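Local coordinates for ESX-1 secretion system protein EccA1 (Mycobacterium tuberculosis, PDB 4F3V) that probably supplies energy, through its ATPase activity, for export of virulence factors by the ESX-1 type VII secretion system, the present chain being its N-terminal TPR domain, at residues Gly222-Ser225 with Ala226-Ala229; Met216-Arg219 with Ser220-Asn223. One frame throughout, in Å; residues are numbered along the deposited sequence.

Contact 1. Residues Gly222-Ser225 with Ala226-Ala229; sequences GNES and AAVA
N223 meets A226 at the first turn of helix 224-237, where its side-chain oxygen caps a backbone N-H. Followed outward, the side chain leaves the main chain at CB and reaches CG, which comes to 3.4 Å from CB of A226. At CG the amide divides: OD1 accepts from N of A226 at 3.2 Å, while ND2 passes the same methyl, 3.5 Å from CB of A226. With CG anti to the backbone N (chi1 -172°), the amide is placed beside the carbonyl carbon of its own residue, near the A226 N-H. The donor stands above the amide plane, 56° out of it and not on a lone pair, while the A226 methyl lies against the same amide. The carbonyl of N223 is used as well, accepting from N of A227 at 3.1 Å. N223 is thus the N-cap, and its side-chain and main-chain oxygens engage two amides of the first turn; it is also the centre of an inverse gamma turn, closed by a weak bond from E224 N to G222 O. Beyond the cap the ordinary helical ladder begins, with V228 N bonded to E224 O and A229 N to S225 O. Alongside it the E224 side chain bends at chi2 (57°), folding its carboxylate back over the turn: OE2 comes 3.5 Å from CG2 of V228, and OE1 lies at a looser 4.0 Å from CB of A227. These are contacts with methyl groups; both carboxylate oxygens are taken up by the R219 guanidinium of the preceding helix, OE2 by NH2 in a salt bridge and OE1 by NE. CG2 of V228 also packs on the main chain, 3.3 Å from O of E224.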
# COMPACT_ATOMS: atom_id res chain seq x y z
N GLY A 222 -7.50 -27.02 13.20
CA GLY A 222 -7.03 -28.02 14.15
C GLY A 222 -5.67 -28.61 13.79
O GLY A 222 -5.14 -29.43 14.54
N ASN A 223 -5.13 -28.24 12.64
CA ASN A 223 -3.87 -28.81 12.15
C ASN A 223 -2.71 -28.06 12.78
O ASN A 223 -2.05 -27.23 12.13
CB ASN A 223 -3.82 -28.75 10.62
CG ASN A 223 -2.62 -29.50 10.01
OD1 ASN A 223 -1.68 -29.90 10.72
ND2 ASN A 223 -2.65 -29.67 8.69
N GLU A 224 -2.47 -28.33 14.06
CA GLU A 224 -1.53 -27.53 14.85
C GLU A 224 -0.08 -27.69 14.38
O GLU A 224 0.68 -26.73 14.44
CB GLU A 224 -1.67 -27.83 16.35
CG GLU A 224 -0.83 -26.97 17.29
CD GLU A 224 -1.06 -25.47 17.17
OE1 GLU A 224 -2.05 -25.03 16.54
OE2 GLU A 224 -0.22 -24.70 17.67
N SER A 225 0.28 -28.86 13.89
CA SER A 225 1.68 -29.09 13.51
C SER A 225 1.99 -28.32 12.21
O SER A 225 3.08 -27.78 12.06
CB SER A 225 1.98 -30.59 13.37
OG SER A 225 1.20 -31.14 12.33
N ALA A 226 1.01 -28.20 11.31
CA ALA A 226 1.17 -27.33 10.14
C ALA A 226 1.31 -25.87 10.58
O ALA A 226 2.18 -25.16 10.09
CB ALA A 226 0.01 -27.50 9.17
N ALA A 227 0.44 -25.42 11.48
CA ALA A 227 0.49 -24.04 11.95
C ALA A 227 1.86 -23.71 12.55
O ALA A 227 2.43 -22.66 12.29
CB ALA A 227 -0.62 -23.81 12.99
N VAL A 228 2.36 -24.62 13.38
CA VAL A 228 3.63 -24.42 14.08
C VAL A 228 4.77 -24.37 13.07
O VAL A 228 5.67 -23.55 13.22
CB VAL A 228 3.88 -25.53 15.15
CG1 VAL A 228 5.34 -25.59 15.57
CG2 VAL A 228 2.98 -25.32 16.37
N ALA A 229 4.75 -25.24 12.06
CA ALA A 229 5.80 -25.27 11.03
C ALA A 229 5.83 -23.91 10.29
O ALA A 229 6.90 -23.32 10.10
CB ALA A 229 5.60 -26.45 10.07

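Contact 2. Residues Met216-Arg219 with Ser220-Asn223; sequences MARR and SQGN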
# COMPACT_ATOMS: atom_id res chain seq x y z
N MET A 216 -2.62 -19.31 10.54
CA MET A 216 -3.90 -19.10 11.24
C MET A 216 -5.00 -20.01 10.71
O MET A 216 -5.77 -20.57 11.49
CB MET A 216 -4.32 -17.63 11.16
CG MET A 216 -3.48 -16.68 12.01
SD MET A 216 -3.44 -17.07 13.78
CE MET A 216 -1.76 -17.59 14.03
N ALA A 217 -5.08 -20.17 9.38
CA ALA A 217 -6.07 -21.09 8.81
C ALA A 217 -5.84 -22.53 9.30
O ALA A 217 -6.81 -23.23 9.65
CB ALA A 217 -6.07 -21.06 7.30
N ARG A 218 -4.59 -22.98 9.29
CA ARG A 218 -4.29 -24.33 9.74
C ARG A 218 -4.64 -24.54 11.19
O ARG A 218 -5.21 -25.58 11.57
CB ARG A 218 -2.81 -24.67 9.53
CG ARG A 218 -2.40 -24.71 8.08
CD ARG A 218 -2.97 -25.93 7.38
NE ARG A 218 -2.62 -25.86 5.98
CZ ARG A 218 -3.13 -26.63 5.02
NH1 ARG A 218 -4.04 -27.54 5.29
NH2 ARG A 218 -2.70 -26.47 3.78
N ARG A 219 -4.27 -23.57 12.02
CA ARG A 219 -4.56 -23.69 13.46
C ARG A 219 -6.07 -23.77 13.71
O ARG A 219 -6.52 -24.60 14.48
CB ARG A 219 -3.97 -22.52 14.22
CG ARG A 219 -4.34 -22.52 15.70
CD ARG A 219 -3.50 -21.54 16.48
NE ARG A 219 -2.18 -22.10 16.79
CZ ARG A 219 -1.18 -21.38 17.27
NH1 ARG A 219 -1.31 -20.08 17.50
NH2 ARG A 219 -0.03 -21.98 17.55
N SER A 220 -6.86 -22.92 13.05
CA SER A 220 -8.32 -22.94 13.27
C SER A 220 -8.97 -24.22 12.76
O SER A 220 -9.97 -24.66 13.30
CB SER A 220 -8.98 -21.72 12.63
OG SER A 220 -8.55 -20.54 13.30
N GLN A 221 -8.39 -24.86 11.75
CA GLN A 221 -8.85 -26.19 11.34
C GLN A 221 -8.41 -27.32 12.28
O GLN A 221 -8.86 -28.45 12.13
CB GLN A 221 -8.34 -26.51 9.95
CG GLN A 221 -8.94 -25.67 8.88
CD GLN A 221 -8.23 -25.89 7.56
OE1 GLN A 221 -6.99 -26.02 7.51
NE2 GLN A 221 -8.99 -25.95 6.50
N GLY A 222 -7.50 -27.02 13.20
CA GLY A 222 -7.03 -28.02 14.15
C GLY A 222 -5.67 -28.61 13.79
O GLY A 222 -5.14 -29.43 14.54
N ASN A 223 -5.13 -28.24 12.64
CA ASN A 223 -3.87 -28.81 12.15
C ASN A 223 -2.71 -28.06 12.78
O ASN A 223 -2.05 -27.23 12.13
CB ASN A 223 -3.82 -28.75 10.62
CG ASN A 223 -2.62 -29.50 10.01
OD1 ASN A 223 -1.68 -29.90 10.72
ND2 ASN A 223 -2.65 -29.67 8.69
O HOH W 1 -6.41 -19.20 14.00
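The backbone from M216 to N223 runs as the last turns of helix 207-221, with S220 N bonded to M216 O and Q221 N to A217 O, and then stops in a Schellman motif: G222, at positive phi (101°), gives its N to R219 O, and N223 N reaches back to R218 O at 2.9 Å. The G222 bond comes from well above the R219 carbonyl plane, whereas that from N223 is only tilted from its plane. S220 turns its hydroxyl back along the helix, with OG anti to its carbonyl carbon (chi1 -67°); a water bridges the hydroxyl to the turn before, 2.6 Å from S220 OG and donating to M216 O at 2.9 Å. M216 O therefore receives both a helical N-H and a water. R218 and N223 run side by side in the same direction, CD of R218 lying 4.0 Å from ND2 of N223, with guanidinium and amide planes 75° apart. CG of Q221 rests 3.3 Å from O of A217. R219 is extended as far as CD and bends at chi3; besides E224, its strongest partner, the guanidinium binds the carbonyls of A246 through NH2 and Y252 through NH1. A217 and S220 touch F187 of helix 187-198, while R218 packs on A226 and L230, and R219 on A227 and L231, of helix 224-237, so the helix end touches both neighbours.

Running from the N terminus, the chain first passes through contact 2, which closes the C-terminal end of helix 207-221, and then, across the shared residues G222 and N223, through contact 1, which opens helix 224-237. The two overlap end to end, neither enclosing the other, with their centres about 6 Å apart. The short connection turns the chain back, so that the new helix packs on the old one: CB of A227 lies 3.8 Å from N of R219, and CB of A226 lies 3.8 Å from CD of R218. Such a pair of consecutive helices packed against each other is consistent with the tetratricopeptide-repeat character of this N-terminal domain.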